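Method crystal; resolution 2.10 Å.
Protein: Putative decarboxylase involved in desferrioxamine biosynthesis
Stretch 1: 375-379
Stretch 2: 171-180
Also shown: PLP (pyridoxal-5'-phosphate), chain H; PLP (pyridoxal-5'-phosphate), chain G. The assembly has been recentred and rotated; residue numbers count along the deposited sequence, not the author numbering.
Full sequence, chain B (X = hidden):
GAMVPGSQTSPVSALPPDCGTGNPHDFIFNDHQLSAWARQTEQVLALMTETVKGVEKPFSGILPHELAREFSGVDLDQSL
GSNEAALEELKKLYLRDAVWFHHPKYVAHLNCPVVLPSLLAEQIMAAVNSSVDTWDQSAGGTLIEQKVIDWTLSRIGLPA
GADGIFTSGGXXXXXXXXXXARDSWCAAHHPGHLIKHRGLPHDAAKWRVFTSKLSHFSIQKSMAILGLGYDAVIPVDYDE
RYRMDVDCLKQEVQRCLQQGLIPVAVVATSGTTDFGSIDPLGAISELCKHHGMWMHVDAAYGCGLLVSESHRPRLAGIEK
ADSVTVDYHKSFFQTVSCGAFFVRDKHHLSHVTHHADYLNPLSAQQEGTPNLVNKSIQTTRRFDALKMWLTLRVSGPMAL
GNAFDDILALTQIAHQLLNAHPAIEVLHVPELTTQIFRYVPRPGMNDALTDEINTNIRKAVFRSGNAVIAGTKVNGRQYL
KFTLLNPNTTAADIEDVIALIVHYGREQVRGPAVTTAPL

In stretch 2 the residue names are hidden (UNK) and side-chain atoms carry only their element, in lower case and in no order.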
# COMPACT_ATOMS: atom_id res chain seq x y z
N LYS B 375 11.34 9.26 4.07
CA LYS B 375 11.54 7.98 4.77
C LYS B 375 10.81 6.74 4.16
O LYS B 375 10.81 5.64 4.74
CB LYS B 375 11.06 8.10 6.23
CG LYS B 375 11.51 9.35 6.98
CD LYS B 375 11.00 9.44 8.42
CE LYS B 375 9.52 9.71 8.51
NZ LYS B 375 9.04 9.98 9.88
N SER B 376 10.21 6.91 3.01
CA SER B 376 9.24 5.96 2.46
C SER B 376 9.78 5.45 1.17
O SER B 376 10.57 6.15 0.54
CB SER B 376 7.91 6.68 2.23
OG SER B 376 6.86 5.81 1.83
N ILE B 377 9.37 4.22 0.80
CA ILE B 377 9.56 3.66 -0.51
C ILE B 377 8.28 3.73 -1.37
O ILE B 377 8.25 3.22 -2.50
CB ILE B 377 10.18 2.21 -0.53
CG1 ILE B 377 9.37 1.24 0.29
CG2 ILE B 377 11.65 2.21 -0.11
CD1 ILE B 377 9.28 -0.11 -0.34
N GLN B 378 7.23 4.37 -0.85
CA GLN B 378 6.07 4.78 -1.64
C GLN B 378 6.18 6.28 -1.94
O GLN B 378 6.95 7.03 -1.30
CB GLN B 378 4.79 4.53 -0.82
CG GLN B 378 4.51 3.08 -0.41
CD GLN B 378 3.36 2.92 0.59
OE1 GLN B 378 3.55 2.98 1.78
NE2 GLN B 378 2.19 2.67 0.09
N THR B 379 5.34 6.73 -2.87
CA THR B 379 5.12 8.12 -3.10
C THR B 379 3.75 8.54 -2.52
O THR B 379 3.62 8.69 -1.33
CB THR B 379 5.37 8.49 -4.57
OG1 THR B 379 6.62 7.93 -5.04
CG2 THR B 379 5.50 10.04 -4.70
N UNK B 171 4.73 -6.95 4.79
CA UNK B 171 5.56 -7.19 3.67
C UNK B 171 6.48 -6.02 3.23
O UNK B 171 7.63 -6.25 3.00
o UNK B 171 3.90 -8.80 2.95
c UNK B 171 4.72 -7.71 2.50
c UNK B 171 5.62 -8.12 1.34
N UNK B 172 5.95 -4.83 3.02
CA UNK B 172 6.76 -3.68 2.62
C UNK B 172 7.67 -3.23 3.78
O UNK B 172 8.79 -2.82 3.56
c UNK B 172 6.53 -1.27 1.73
c UNK B 172 5.53 -0.13 1.60
n UNK B 172 5.91 1.06 2.01
c UNK B 172 5.85 -2.53 2.17
o UNK B 172 4.42 -0.34 1.24
N UNK B 173 7.19 -3.32 5.02
CA UNK B 173 8.08 -3.03 6.17
C UNK B 173 9.32 -3.96 6.22
O UNK B 173 10.49 -3.48 6.43
o UNK B 173 6.12 -2.23 7.30
c UNK B 173 7.27 -3.10 7.45
N UNK B 174 9.09 -5.26 5.96
CA UNK B 174 10.17 -6.26 5.91
C UNK B 174 11.08 -6.00 4.74
O UNK B 174 12.27 -6.20 4.86
n UNK B 174 8.51 -9.30 7.29
c UNK B 174 9.22 -8.18 7.27
o UNK B 174 9.53 -7.57 8.30
c UNK B 174 9.69 -7.70 5.90
N UNK B 175 10.54 -5.51 3.63
CA UNK B 175 11.41 -5.12 2.51
C UNK B 175 12.32 -3.97 2.93
O UNK B 175 13.55 -4.03 2.68
c UNK B 175 11.41 -4.16 0.10
c UNK B 175 10.44 -3.91 -1.05
c UNK B 175 12.53 -5.07 -0.32
c UNK B 175 10.63 -4.78 1.27
N UNK B 176 11.75 -3.00 3.63
CA UNK B 176 12.53 -1.81 3.98
C UNK B 176 13.61 -2.22 4.96
O UNK B 176 14.74 -1.73 4.85
s UNK B 176 9.85 1.22 4.65
c UNK B 176 10.67 -0.06 3.68
c UNK B 176 11.66 -0.70 4.60
c UNK B 176 8.63 1.88 3.52
N UNK B 177 13.29 -3.17 5.85
CA UNK B 177 14.26 -3.71 6.82
C UNK B 177 15.48 -4.40 6.19
O UNK B 177 16.65 -4.13 6.60
c UNK B 177 13.61 -4.64 7.84
N UNK B 178 15.25 -5.24 5.18
CA UNK B 178 16.36 -5.89 4.53
C UNK B 178 17.11 -4.90 3.60
O UNK B 178 18.30 -5.04 3.37
s UNK B 178 16.22 -8.71 6.06
c UNK B 178 17.61 -9.40 5.35
c UNK B 178 15.90 -7.14 3.79
c UNK B 178 15.21 -8.18 4.66
N UNK B 179 16.40 -3.88 3.11
CA UNK B 179 16.98 -2.88 2.27
C UNK B 179 18.02 -2.06 3.08
O UNK B 179 19.18 -1.93 2.66
c UNK B 179 15.91 -2.01 1.65
c UNK B 179 15.01 -0.14 0.32
c UNK B 179 17.27 -1.00 -0.32
c UNK B 179 16.31 -0.77 0.82
N UNK B 180 17.57 -1.56 4.23
CA UNK B 180 18.41 -0.85 5.16
C UNK B 180 19.56 -1.72 5.64
O UNK B 180 20.68 -1.26 5.65
c UNK B 180 17.64 -0.26 6.33
c UNK B 180 16.18 1.14 4.87
c UNK B 180 16.25 1.63 7.27
c UNK B 180 17.05 1.12 6.10
N1 PLP H . 5.52 -10.82 9.22
C2 PLP H . 4.77 -11.64 9.99
C2A PLP H . 5.31 -12.18 11.28
C3 PLP H . 3.42 -11.99 9.53
O3 PLP H . 2.61 -12.83 10.26
C4 PLP H . 2.98 -11.38 8.25
C4A PLP H . 1.67 -11.71 7.66
C5 PLP H . 3.89 -10.50 7.52
C6 PLP H . 5.15 -10.28 8.05
C5A PLP H . 3.45 -9.89 6.21
O4P PLP H . 2.47 -8.91 6.59
P PLP H . 1.48 -8.09 5.62
O1P PLP H . 0.47 -9.10 5.17
O2P PLP H . 0.84 -7.07 6.53
O3P PLP H . 2.23 -7.48 4.49
N1 PLP G . 4.65 8.00 -12.55
C2 PLP G . 4.09 9.20 -12.86
C2A PLP G . 4.07 9.71 -14.27
C3 PLP G . 3.43 10.00 -11.83
O3 PLP G . 2.87 11.20 -12.17
C4 PLP G . 3.44 9.48 -10.44
C4A PLP G . 2.79 10.22 -9.34
C5 PLP G . 4.10 8.16 -10.22
C6 PLP G . 4.66 7.48 -11.30
C5A PLP G . 4.13 7.54 -8.83
O4P PLP G . 2.81 7.15 -8.45
P PLP G . 2.30 7.24 -6.92
O1P PLP G . 0.84 6.85 -7.05
O2P PLP G . 3.15 6.21 -6.22
O3P PLP G . 2.49 8.65 -6.48

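Position 171 carries three side-chain atoms, one carbon bearing an oxygen and a carbon, and touches nothing on stretch 1. A beta-branched alcohol is threonine, T171. It serves the cofactor instead: its N and its OG1 each donate a hydrogen bond to O3P of PLP (chain H), both at 2.6 Å, so backbone and hydroxyl grip one phosphate oxygen.

Position 172 has three carbons in a row, the third bearing an oxygen and a nitrogen. It points toward stretch 1; its nitrogen lies 3.1 Å from OE1 of Q378, and its second carbon 3.6 Å from CD1 of I377. An amide ending this chain means glutamine, Q172. Its extended t, t side chain lets NE2 donate a nearly straight hydrogen bond (163°) to OE1 of Q378, while CG packs on I377.

Position 173 shows one carbon and one oxygen, pointing away from stretch 1: serine, S173. Its small hydroxyl is hydrogen-bonded elsewhere in the structure.

Position 174 has two carbons, the second carrying an oxygen and a nitrogen, out of reach of stretch 1. The shorter amide is asparagine, N174. It places ND2 3.6 Å from C6 of PLP (chain H); an amide can both donate and accept, and OD1 and ND2 are both hydrogen-bonded elsewhere in the structure.

Position 175 has four carbons forked at the second and points toward stretch 1, a terminal carbon lying 4.0 Å from CD1 of I377. This is leucine, L175, whose apolar CD2 suits the buried site.

Position 176 is an unbranched chain of two carbons, a sulfur and a carbon. Its terminal carbon lies 3.4 Å from CG1 of I377 and 4.3 Å from CA of S376. This is methionine, M176, whose long, slender m, t, t side chain gives CE that reach.

Position 177 has a single carbon, distant from stretch 1: alanine, A177, compact and buried.

Position 178 repeats the unbranched carbon, carbon, sulfur, carbon pattern beyond reach of stretch 1: methionine, M178. Folded m, m, m, its apolar chain suits a buried site.

Position 179 has four carbons forked at the second, a terminal one 4.1 Å from CG2 of I377: leucine, L179. Its branched apolar end packs on an equally apolar methyl.

Position 180 has the same fork, out of reach: leucine, L180, apolar as its burial favours.

The contact centres on I377, which points toward the helix and packs against Q172, L175, M176 and L179, residues that successive helical turns bring to one side. Beside this cluster, the glutamine pair adds a directional polar link. Within the loop, Q378 N donates to S376 OG at 3.1 Å, tying together the residues that flank I377.

Stretch 2 171-180: TQSNLMAMLL
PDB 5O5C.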